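Local coordinates for protein adenylyl-sulfate kinase 1, chloroplastic (Arabidopsis thaliana, PDB 3UIE) that catalyses the ATP-dependent 3'-phosphorylation of adenosine 5'-phosphosulfate, making the activated sulfate donor 3'-phosphoadenylyl sulfate, at residues Gln18-Cys26 against Leu192-Ala200; Ile105-Arg116 against Asp161-Glu170. All coordinates share one frame; numbering follows the deposited sequence.

How the contacts relate
Both contacts belong to the P-loop kinase domain, around its five-stranded parallel sheet. Contact 1 joins the end of helix 14-21 and the lead into strand 26-31 to the C-terminal tail, away from the annotated sites. Contact 2 lies at the substrate end, where I105 and S106 give backbone N-H groups to adenosine-5'-phosphosulfate and the I105 side chain comes to about 4 Å from the bound ATP analogue. The centres of contact 1 and contact 2 are about 25 Å apart. Between contact 1 and contact 2 the nearest atoms are about 7 Å apart. Strand 26-31 links them: C26 begins it in contact 1, and W29 and T31 meet contact 2. Contact 2 is nested within the loop that contact 1 closes.

Contact 1: residues Gln18-Cys26 against Leu192-Ala200; sequences QRLLDQKGC and LDNKGYLQA
K24 reaches into the curled C-terminal tail and supplies most of the polar bonds here. Its ammonium group gives hydrogen bonds from NZ to G196 O (2.8 Å) and to Q199 O, plus a weak one to A200 O. The chain runs extended from CB and bends only at its last torsion (chi4 69°), which turns NZ in between the carbonyls of G196 and Q199 and beside the terminal carboxylate. A200 OXT adds a long ion pair with K24 NZ (3.8 Å), and one water joins the two atoms.

One bond ties backbone to backbone: K24 N to Y197 O at 2.9 Å, arriving above the carbonyl plane. The D22 side chain accepts A200 N at OD1, 2.9 Å away, on the anti side of the carboxylate and tilted out of its plane, with an almost straight N-H (173°). Another water bridges Q18 NE2 and A200 O.

The apolar part centres on Y197. K24 CB abuts the ring edge, 3.3 Å from Y197 CD1, and C26 SG lies over a face, 4.6 Å from the Y197 ring centroid. G196, with positive phi, ends helix 181-195 in a Schellman motif, and a type I turn follows from G196 to Q199.

Around this, K54 NZ bonds to both D22 O and L198 O, Y197 OH reaches G122 O, and the Q23 amide is held by L55 and G97. C26 and L198 pack on I99 of strand 99-103, while helix 14-21 touches the second subunit through R19, L20 and L21.

Contact 2: residues Ile105-Arg116 against Asp161-Glu170; sequences ISPYRTDRDACR and DPYEPPLNCE. With ADX (adenosine-5'-phosphosulfate), chain D.
D161 takes a hydrogen bond from Y108 on its syn lone pair, OH to OD2 at 2.6 Å, with ring and carboxylate planes 76° apart. P162 O lies 3.4 Å from P107 CB. Y163 turns its ring edge to I105 O and lays CD1 against P107 CA and CB; its hydroxyl bonds to T31.

E164 is held at both ends. Its N-H bonds to P107 O (2.8 Å), and OE1 takes the N-H of R109 in the first turn of helix 109-117. E164 O receives both NH1 and NH2 of R112, the latter at 2.8 Å. NH1 also bonds to S106 O, in the guanidinium plane, tying this loop to S106, by similarity the phosphoserine intermediate. There I105 N bonds to O2A and S106 N to O3B of adenosine-5'-phosphosulfate. A leucine in place of R112 would probably leave E164 O and S106 O without these donors and E126 with one ion-pair partner fewer, R116 remaining.

P165 O is gripped side-on by NE and NH2 of R109; a bend at chi3 (-74°) turns that edge onto it, and the guanidinium lies between E164 CB on one face and L167 on the other. P166 packs CG against R112 NH2 at 3.5 Å. E170 makes an end-on, two-bond salt bridge to R116, OE2 to NH1 at 2.8 Å.

The loop runs beside helix 109-117 into strand 171-173. P166 touches strands 26-31 and 124-129, and Y108 meets helix 76-95.

Contact 1: residues Gln18-Cys26 against Leu192-Ala200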
loop_
_atom_site.group_PDB
_atom_site.type_symbol
_atom_site.label_atom_id
_atom_site.label_comp_id
_atom_site.label_asym_id
_atom_site.label_seq_id
_atom_site.Cartn_x
_atom_site.Cartn_y
_atom_site.Cartn_z
ATOM N N GLN A 18 -5.918 14.020 6.557
ATOM C CA GLN A 18 -7.366 13.874 6.758
ATOM C C GLN A 18 -8.052 15.221 6.557
ATOM O O GLN A 18 -9.112 15.309 5.942
ATOM C CB GLN A 18 -7.637 13.283 8.135
ATOM C CG GLN A 18 -7.303 11.804 8.138
ATOM C CD GLN A 18 -7.565 11.104 9.448
ATOM O OE1 GLN A 18 -7.427 9.885 9.531
ATOM N NE2 GLN A 18 -7.921 11.864 10.487
ATOM N N ARG A 19 -7.401 16.276 7.035
ATOM C CA ARG A 19 -7.885 17.633 6.862
ATOM C C ARG A 19 -7.980 17.999 5.376
ATOM O O ARG A 19 -8.929 18.641 4.940
ATOM C CB ARG A 19 -6.936 18.592 7.578
ATOM C CG ARG A 19 -7.466 19.990 7.763
ATOM C CD ARG A 19 -6.780 20.643 8.953
ATOM N NE ARG A 19 -5.330 20.507 8.887
ATOM C CZ ARG A 19 -4.545 21.326 8.198
ATOM N NH1 ARG A 19 -5.085 22.327 7.514
ATOM N NH2 ARG A 19 -3.226 21.144 8.187
ATOM N N LEU A 20 -6.986 17.586 4.602
ATOM C CA LEU A 20 -6.990 17.812 3.163
ATOM C C LEU A 20 -8.161 17.084 2.474
ATOM O O LEU A 20 -8.843 17.664 1.626
ATOM C CB LEU A 20 -5.652 17.372 2.566
ATOM C CG LEU A 20 -5.396 17.613 1.087
ATOM C CD1 LEU A 20 -5.631 19.084 0.755
ATOM C CD2 LEU A 20 -3.971 17.220 0.756
ATOM N N LEU A 21 -8.382 15.823 2.840
ATOM C CA LEU A 21 -9.402 14.984 2.202
ATOM C C LEU A 21 -10.789 15.144 2.807
ATOM O O LEU A 21 -11.761 14.653 2.241
ATOM C CB LEU A 21 -9.025 13.500 2.296
ATOM C CG LEU A 21 -7.736 13.098 1.582
ATOM C CD1 LEU A 21 -7.366 11.673 1.933
ATOM C CD2 LEU A 21 -7.925 13.251 0.095
ATOM N N ASP A 22 -10.875 15.797 3.962
ATOM C CA ASP A 22 -12.125 15.843 4.738
ATOM C C ASP A 22 -12.749 14.462 5.003
ATOM O O ASP A 22 -13.948 14.242 4.767
ATOM C CB ASP A 22 -13.151 16.780 4.093
ATOM C CG ASP A 22 -14.284 17.156 5.056
ATOM O OD1 ASP A 22 -14.113 17.026 6.291
ATOM O OD2 ASP A 22 -15.343 17.598 4.572
ATOM N N GLN A 23 -11.932 13.536 5.496
ATOM C CA GLN A 23 -12.398 12.208 5.908
ATOM C C GLN A 23 -11.348 11.626 6.838
ATOM O O GLN A 23 -10.273 12.205 7.000
ATOM C CB GLN A 23 -12.562 11.281 4.707
ATOM C CG GLN A 23 -11.225 11.010 3.977
ATOM C CD GLN A 23 -11.431 10.288 2.656
ATOM O OE1 GLN A 23 -12.250 10.700 1.839
ATOM N NE2 GLN A 23 -10.671 9.219 2.434
ATOM N N LYS A 24 -11.656 10.477 7.431
ATOM C CA LYS A 24 -10.706 9.783 8.286
ATOM C C LYS A 24 -10.251 8.477 7.647
ATOM O O LYS A 24 -11.071 7.709 7.130
ATOM C CB LYS A 24 -11.319 9.520 9.668
ATOM C CG LYS A 24 -11.537 10.810 10.444
ATOM C CD LYS A 24 -11.970 10.553 11.863
ATOM C CE LYS A 24 -12.270 11.858 12.577
ATOM N NZ LYS A 24 -13.490 12.527 12.042
ATOM N N GLY A 25 -8.940 8.247 7.671
ATOM C CA GLY A 25 -8.372 7.024 7.145
ATOM C C GLY A 25 -8.864 5.857 7.982
ATOM O O GLY A 25 -9.003 5.975 9.194
ATOM N N CYS A 26 -9.141 4.730 7.345
ATOM C CA CYS A 26 -9.606 3.571 8.092
ATOM C C CYS A 26 -9.491 2.346 7.216
ATOM O O CYS A 26 -9.198 2.459 6.028
ATOM C CB CYS A 26 -11.050 3.766 8.576
ATOM S SG CYS A 26 -12.245 4.174 7.264
ATOM N N LEU A 192 -20.373 4.329 8.748
ATOM C CA LEU A 192 -19.169 5.164 8.680
ATOM C C LEU A 192 -19.528 6.618 8.968
ATOM O O LEU A 192 -18.802 7.326 9.668
ATOM C CB LEU A 192 -18.502 5.051 7.305
ATOM C CG LEU A 192 -17.966 3.651 6.985
ATOM C CD1 LEU A 192 -17.492 3.541 5.536
ATOM C CD2 LEU A 192 -16.867 3.240 7.976
ATOM N N ASP A 193 -20.650 7.062 8.414
ATOM C CA ASP A 193 -21.063 8.443 8.597
ATOM C C ASP A 193 -21.312 8.727 10.083
ATOM O O ASP A 193 -20.791 9.712 10.645
ATOM C CB ASP A 193 -22.320 8.712 7.783
ATOM C CG ASP A 193 -22.689 10.175 7.746
ATOM O OD1 ASP A 193 -22.016 10.975 8.418
ATOM O OD2 ASP A 193 -23.664 10.523 7.051
ATOM N N ASN A 194 -22.096 7.863 10.723
ATOM C CA ASN A 194 -22.379 8.024 12.147
ATOM C C ASN A 194 -21.132 7.965 13.031
ATOM O O ASN A 194 -21.050 8.688 14.011
ATOM C CB ASN A 194 -23.428 7.003 12.630
ATOM C CG ASN A 194 -24.847 7.427 12.306
ATOM O OD1 ASN A 194 -25.063 8.437 11.639
ATOM N ND2 ASN A 194 -25.822 6.655 12.777
ATOM N N LYS A 195 -20.177 7.097 12.689
ATOM C CA LYS A 195 -18.944 6.979 13.466
ATOM C C LYS A 195 -17.964 8.131 13.192
ATOM O O LYS A 195 -16.930 8.240 13.849
ATOM C CB LYS A 195 -18.261 5.630 13.231
ATOM C CG LYS A 195 -19.025 4.458 13.806
ATOM C CD LYS A 195 -18.891 4.402 15.325
ATOM C CE LYS A 195 -19.691 3.249 15.898
ATOM N NZ LYS A 195 -19.371 3.029 17.331
ATOM N N GLY A 196 -18.298 8.991 12.233
ATOM C CA GLY A 196 -17.533 10.204 11.996
ATOM C C GLY A 196 -16.374 10.062 11.025
ATOM O O GLY A 196 -15.527 10.946 10.948
ATOM N N TYR A 197 -16.340 8.966 10.269
ATOM C CA TYR A 197 -15.240 8.712 9.332
ATOM C C TYR A 197 -15.340 9.490 8.018
ATOM O O TYR A 197 -14.389 9.514 7.239
ATOM C CB TYR A 197 -15.102 7.199 9.066
ATOM C CG TYR A 197 -14.410 6.485 10.201
ATOM C CD1 TYR A 197 -13.221 6.972 10.708
ATOM C CD2 TYR A 197 -14.970 5.362 10.798
ATOM C CE1 TYR A 197 -12.587 6.358 11.758
ATOM C CE2 TYR A 197 -14.338 4.730 11.860
ATOM C CZ TYR A 197 -13.142 5.242 12.332
ATOM O OH TYR A 197 -12.481 4.655 13.385
ATOM N N LEU A 198 -16.471 10.149 7.781
ATOM C CA LEU A 198 -16.676 10.829 6.510
ATOM C C LEU A 198 -16.473 12.337 6.617
ATOM O O LEU A 198 -16.913 13.093 5.763
ATOM C CB LEU A 198 -18.046 10.495 5.918
ATOM C CG LEU A 198 -18.344 8.999 5.855
ATOM C CD1 LEU A 198 -19.622 8.732 5.076
ATOM C CD2 LEU A 198 -17.169 8.243 5.219
ATOM N N GLN A 199 -15.784 12.764 7.668
ATOM C CA GLN A 199 -15.387 14.157 7.800
ATOM C C GLN A 199 -14.075 14.186 8.564
ATOM O O GLN A 199 -13.798 13.285 9.349
ATOM C CB GLN A 199 -16.442 14.933 8.582
ATOM C CG GLN A 199 -16.474 14.538 10.044
ATOM C CD GLN A 199 -17.642 15.131 10.801
ATOM O OE1 GLN A 199 -18.613 15.602 10.207
ATOM N NE2 GLN A 199 -17.552 15.111 12.127
ATOM N N ALA A 200 -13.266 15.214 8.337
ATOM C CA ALA A 200 -12.019 15.356 9.077
ATOM C C ALA A 200 -12.315 15.493 10.567
ATOM O O ALA A 200 -11.615 14.945 11.422
ATOM C CB ALA A 200 -11.257 16.558 8.586
ATOM O OXT ALA A 200 -13.276 16.165 10.940
HETATM O O HOH W 1 -8.979 14.268 11.389
HETATM O O HOH W 2 -14.184 14.897 13.722
#

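Contact 2: residues Ile105-Arg116 against Asp161-Glu170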
loop_
_atom_site.group_PDB
_atom_site.type_symbol
_atom_site.label_atom_id
_atom_site.label_comp_id
_atom_site.label_asym_id
_atom_site.label_seq_id
_atom_site.Cartn_x
_atom_site.Cartn_y
_atom_site.Cartn_z
ATOM N N ILE A 105 -11.047 -13.439 1.184
ATOM C CA ILE A 105 -11.713 -14.501 1.944
ATOM C C ILE A 105 -11.264 -14.458 3.400
ATOM O O ILE A 105 -12.083 -14.533 4.315
ATOM C CB ILE A 105 -11.456 -15.904 1.341
ATOM C CG1 ILE A 105 -12.060 -15.991 -0.061
ATOM C CG2 ILE A 105 -12.049 -16.999 2.246
ATOM C CD1 ILE A 105 -11.783 -17.314 -0.778
ATOM N N SER A 106 -9.955 -14.314 3.598
ATOM C CA SER A 106 -9.337 -14.208 4.932
ATOM C C SER A 106 -9.995 -15.118 5.966
ATOM O O SER A 106 -10.603 -14.645 6.921
ATOM C CB SER A 106 -9.300 -12.750 5.415
ATOM O OG SER A 106 -10.542 -12.092 5.223
ATOM N N PRO A 107 -9.873 -16.440 5.770
ATOM C CA PRO A 107 -10.686 -17.415 6.509
ATOM C C PRO A 107 -10.322 -17.576 7.985
ATOM O O PRO A 107 -11.160 -18.015 8.748
ATOM C CB PRO A 107 -10.426 -18.725 5.748
ATOM C CG PRO A 107 -9.056 -18.540 5.170
ATOM C CD PRO A 107 -8.976 -17.083 4.796
ATOM N N TYR A 108 -9.100 -17.228 8.374
ATOM C CA TYR A 108 -8.612 -17.524 9.717
ATOM C C TYR A 108 -8.790 -16.347 10.674
ATOM O O TYR A 108 -8.332 -15.229 10.430
ATOM C CB TYR A 108 -7.143 -17.955 9.657
ATOM C CG TYR A 108 -6.870 -19.027 8.620
ATOM C CD1 TYR A 108 -7.773 -20.066 8.399
ATOM C CD2 TYR A 108 -5.717 -18.993 7.855
ATOM C CE1 TYR A 108 -7.513 -21.049 7.442
ATOM C CE2 TYR A 108 -5.454 -19.959 6.901
ATOM C CZ TYR A 108 -6.350 -20.982 6.697
ATOM O OH TYR A 108 -6.063 -21.933 5.740
ATOM N N ARG A 109 -9.460 -16.630 11.778
ATOM C CA ARG A 109 -9.820 -15.642 12.780
ATOM C C ARG A 109 -8.567 -14.991 13.367
ATOM O O ARG A 109 -8.481 -13.769 13.496
ATOM C CB ARG A 109 -10.631 -16.372 13.870
ATOM C CG ARG A 109 -11.376 -15.523 14.860
ATOM C CD ARG A 109 -12.265 -16.420 15.759
ATOM N NE ARG A 109 -13.434 -16.907 15.039
ATOM C CZ ARG A 109 -13.844 -18.174 15.001
ATOM N NH1 ARG A 109 -13.191 -19.125 15.645
ATOM N NH2 ARG A 109 -14.927 -18.490 14.313
ATOM N N THR A 110 -7.585 -15.817 13.710
ATOM C CA THR A 110 -6.340 -15.321 14.295
ATOM C C THR A 110 -5.646 -14.325 13.369
ATOM O O THR A 110 -5.047 -13.346 13.831
ATOM C CB THR A 110 -5.369 -16.479 14.644
ATOM O OG1 THR A 110 -4.228 -15.968 15.344
ATOM C CG2 THR A 110 -4.913 -17.216 13.384
ATOM N N ASP A 111 -5.703 -14.571 12.064
ATOM C CA ASP A 111 -5.025 -13.683 11.117
ATOM C C ASP A 111 -5.785 -12.379 10.901
ATOM O O ASP A 111 -5.170 -11.322 10.821
ATOM C CB ASP A 111 -4.751 -14.391 9.795
ATOM C CG ASP A 111 -3.832 -15.569 9.962
ATOM O OD1 ASP A 111 -2.793 -15.413 10.637
ATOM O OD2 ASP A 111 -4.152 -16.653 9.440
ATOM N N ARG A 112 -7.116 -12.440 10.815
ATOM C CA ARG A 112 -7.886 -11.193 10.766
ATOM C C ARG A 112 -7.713 -10.388 12.054
ATOM O O ARG A 112 -7.628 -9.165 12.007
ATOM C CB ARG A 112 -9.373 -11.424 10.494
ATOM C CG ARG A 112 -9.688 -12.136 9.194
ATOM C CD ARG A 112 -11.201 -12.044 8.901
ATOM N NE ARG A 112 -11.999 -12.518 10.043
ATOM C CZ ARG A 112 -12.405 -13.773 10.203
ATOM N NH1 ARG A 112 -12.108 -14.701 9.291
ATOM N NH2 ARG A 112 -13.110 -14.107 11.280
ATOM N N ASP A 113 -7.686 -11.061 13.205
ATOM C CA ASP A 113 -7.514 -10.347 14.472
ATOM C C ASP A 113 -6.168 -9.635 14.547
ATOM O O ASP A 113 -6.056 -8.553 15.134
ATOM C CB ASP A 113 -7.688 -11.281 15.680
ATOM C CG ASP A 113 -9.106 -11.835 15.793
ATOM O OD1 ASP A 113 -10.038 -11.308 15.132
ATOM O OD2 ASP A 113 -9.286 -12.802 16.555
ATOM N N ALA A 114 -5.145 -10.235 13.951
ATOM C CA ALA A 114 -3.830 -9.603 13.943
ATOM C C ALA A 114 -3.833 -8.337 13.081
ATOM O O ALA A 114 -3.176 -7.358 13.414
ATOM C CB ALA A 114 -2.759 -10.581 13.477
ATOM N N CYS A 115 -4.604 -8.340 11.998
ATOM C CA CYS A 115 -4.728 -7.140 11.177
ATOM C C CYS A 115 -5.404 -6.038 11.976
ATOM O O CYS A 115 -5.022 -4.873 11.895
ATOM C CB CYS A 115 -5.534 -7.416 9.904
ATOM S SG CYS A 115 -4.709 -8.536 8.785
ATOM N N ARG A 116 -6.427 -6.413 12.739
ATOM C CA ARG A 116 -7.110 -5.460 13.615
ATOM C C ARG A 116 -6.167 -4.831 14.629
ATOM O O ARG A 116 -6.243 -3.631 14.895
ATOM C CB ARG A 116 -8.297 -6.150 14.337
ATOM C CG ARG A 116 -8.945 -5.296 15.422
ATOM C CD ARG A 116 -10.077 -6.065 16.153
ATOM N NE ARG A 116 -11.194 -6.460 15.289
ATOM C CZ ARG A 116 -12.277 -5.722 15.063
ATOM N NH1 ARG A 116 -12.388 -4.514 15.600
ATOM N NH2 ARG A 116 -13.239 -6.181 14.268
ATOM N N ASP A 161 -11.078 -26.792 3.636
ATOM C CA ASP A 161 -10.302 -25.908 4.502
ATOM C C ASP A 161 -11.290 -25.050 5.282
ATOM O O ASP A 161 -12.347 -24.693 4.764
ATOM C CB ASP A 161 -9.349 -25.036 3.684
ATOM C CG ASP A 161 -8.180 -24.514 4.509
ATOM O OD1 ASP A 161 -7.445 -25.333 5.102
ATOM O OD2 ASP A 161 -8.000 -23.281 4.576
ATOM N N PRO A 162 -10.973 -24.744 6.546
ATOM C CA PRO A 162 -12.006 -24.090 7.357
ATOM C C PRO A 162 -12.191 -22.605 7.051
ATOM O O PRO A 162 -11.237 -21.919 6.685
ATOM C CB PRO A 162 -11.499 -24.285 8.792
ATOM C CG PRO A 162 -10.026 -24.459 8.657
ATOM C CD PRO A 162 -9.803 -25.151 7.342
ATOM N N TYR A 163 -13.426 -22.129 7.161
ATOM C CA TYR A 163 -13.671 -20.700 7.240
ATOM C C TYR A 163 -14.131 -20.419 8.658
ATOM O O TYR A 163 -15.070 -21.056 9.140
ATOM C CB TYR A 163 -14.735 -20.199 6.244
ATOM C CG TYR A 163 -14.968 -18.708 6.432
ATOM C CD1 TYR A 163 -14.111 -17.772 5.854
ATOM C CD2 TYR A 163 -15.997 -18.243 7.237
ATOM C CE1 TYR A 163 -14.293 -16.407 6.057
ATOM C CE2 TYR A 163 -16.189 -16.892 7.441
ATOM C CZ TYR A 163 -15.329 -15.978 6.859
ATOM O OH TYR A 163 -15.515 -14.631 7.079
ATOM N N GLU A 164 -13.459 -19.481 9.325
ATOM C CA GLU A 164 -13.782 -19.115 10.699
ATOM C C GLU A 164 -14.477 -17.758 10.763
ATOM O O GLU A 164 -13.833 -16.723 10.616
ATOM C CB GLU A 164 -12.504 -19.116 11.545
ATOM C CG GLU A 164 -11.788 -20.468 11.521
ATOM C CD GLU A 164 -10.468 -20.470 12.275
ATOM O OE1 GLU A 164 -9.851 -19.396 12.408
ATOM O OE2 GLU A 164 -10.046 -21.552 12.733
ATOM N N PRO A 165 -15.807 -17.753 10.965
ATOM C CA PRO A 165 -16.495 -16.459 10.979
ATOM C C PRO A 165 -16.056 -15.555 12.132
ATOM O O PRO A 165 -15.614 -16.033 13.175
ATOM C CB PRO A 165 -17.968 -16.853 11.135
ATOM C CG PRO A 165 -17.926 -18.172 11.799
ATOM C CD PRO A 165 -16.733 -18.868 11.213
ATOM N N PRO A 166 -16.171 -14.238 11.937
ATOM C CA PRO A 166 -15.842 -13.289 12.999
ATOM C C PRO A 166 -16.792 -13.486 14.174
ATOM O O PRO A 166 -17.963 -13.771 13.967
ATOM C CB PRO A 166 -16.098 -11.927 12.347
ATOM C CG PRO A 166 -16.004 -12.180 10.881
ATOM C CD PRO A 166 -16.555 -13.563 10.685
ATOM N N LEU A 167 -16.275 -13.331 15.381
ATOM C CA LEU A 167 -17.069 -13.516 16.591
ATOM C C LEU A 167 -17.672 -12.201 17.051
ATOM O O LEU A 167 -18.657 -12.182 17.775
ATOM C CB LEU A 167 -16.202 -14.097 17.706
ATOM C CG LEU A 167 -15.541 -15.432 17.380
ATOM C CD1 LEU A 167 -14.752 -15.942 18.566
ATOM C CD2 LEU A 167 -16.584 -16.437 16.943
ATOM N N ASN A 168 -17.078 -11.089 16.634
ATOM C CA ASN A 168 -17.533 -9.802 17.126
ATOM C C ASN A 168 -17.316 -8.691 16.118
ATOM O O ASN A 168 -16.660 -7.694 16.412
ATOM C CB ASN A 168 -16.813 -9.459 18.432
ATOM C CG ASN A 168 -17.549 -8.409 19.230
ATOM O OD1 ASN A 168 -18.770 -8.282 19.120
ATOM N ND2 ASN A 168 -16.813 -7.638 20.029
ATOM N N CYS A 169 -17.857 -8.858 14.921
ATOM C CA CYS A 169 -17.546 -7.889 13.868
ATOM C C CYS A 169 -18.446 -6.675 14.007
ATOM O O CYS A 169 -19.503 -6.746 14.647
ATOM C CB CYS A 169 -17.684 -8.522 12.489
ATOM S SG CYS A 169 -19.321 -9.095 12.104
ATOM N N GLU A 170 -18.013 -5.563 13.420
ATOM C CA GLU A 170 -18.738 -4.303 13.499
ATOM C C GLU A 170 -20.003 -4.351 12.646
ATOM O O GLU A 170 -21.022 -3.768 13.005
ATOM C CB GLU A 170 -17.846 -3.149 13.024
ATOM C CG GLU A 170 -16.822 -2.658 14.040
ATOM C CD GLU A 170 -15.684 -3.629 14.292
ATOM O OE1 GLU A 170 -15.425 -4.495 13.436
ATOM O OE2 GLU A 170 -15.032 -3.522 15.355
HETATM S SB ADX D . -7.353 -15.834 1.110
HETATM O O1B ADX D . -5.925 -15.930 1.001
HETATM O O2B ADX D . -7.853 -17.022 1.839
HETATM O O3B ADX D . -7.761 -14.629 1.860
HETATM P PA ADX D . -8.054 -14.638 -1.299
HETATM O O1A ADX D . -6.755 -13.876 -1.303
HETATM O O2A ADX D . -9.253 -13.725 -1.096
HETATM O O3A ADX D . -8.002 -15.841 -0.252
HETATM O "O5'" ADX D . -8.168 -15.351 -2.701
HETATM C "C5'" ADX D . -9.384 -15.916 -3.089
HETATM C "C4'" ADX D . -9.584 -16.058 -4.507
HETATM O "O4'" ADX D . -8.638 -16.988 -5.024
HETATM C "C3'" ADX D . -10.940 -16.617 -4.748
HETATM O "O3'" ADX D . -11.636 -15.746 -5.584
HETATM C "C2'" ADX D . -10.758 -17.805 -5.476
HETATM O "O2'" ADX D . -11.249 -17.540 -6.747
HETATM C "C1'" ADX D . -9.308 -18.054 -5.623
HETATM N N9 ADX D . -8.923 -19.346 -5.122
HETATM C C8 ADX D . -8.102 -20.224 -5.743
HETATM N N7 ADX D . -7.909 -21.284 -4.937
HETATM C C5 ADX D . -8.610 -21.077 -3.802
HETATM C C6 ADX D . -8.802 -21.819 -2.620
HETATM N N6 ADX D . -8.151 -23.079 -2.455
HETATM N N1 ADX D . -9.600 -21.330 -1.638
HETATM C C2 ADX D . -10.205 -20.139 -1.786
HETATM N N3 ADX D . -10.040 -19.402 -2.908
HETATM C C4 ADX D . -9.256 -19.839 -3.918
HETATM O O HOH W 3 -7.630 -18.776 13.793
#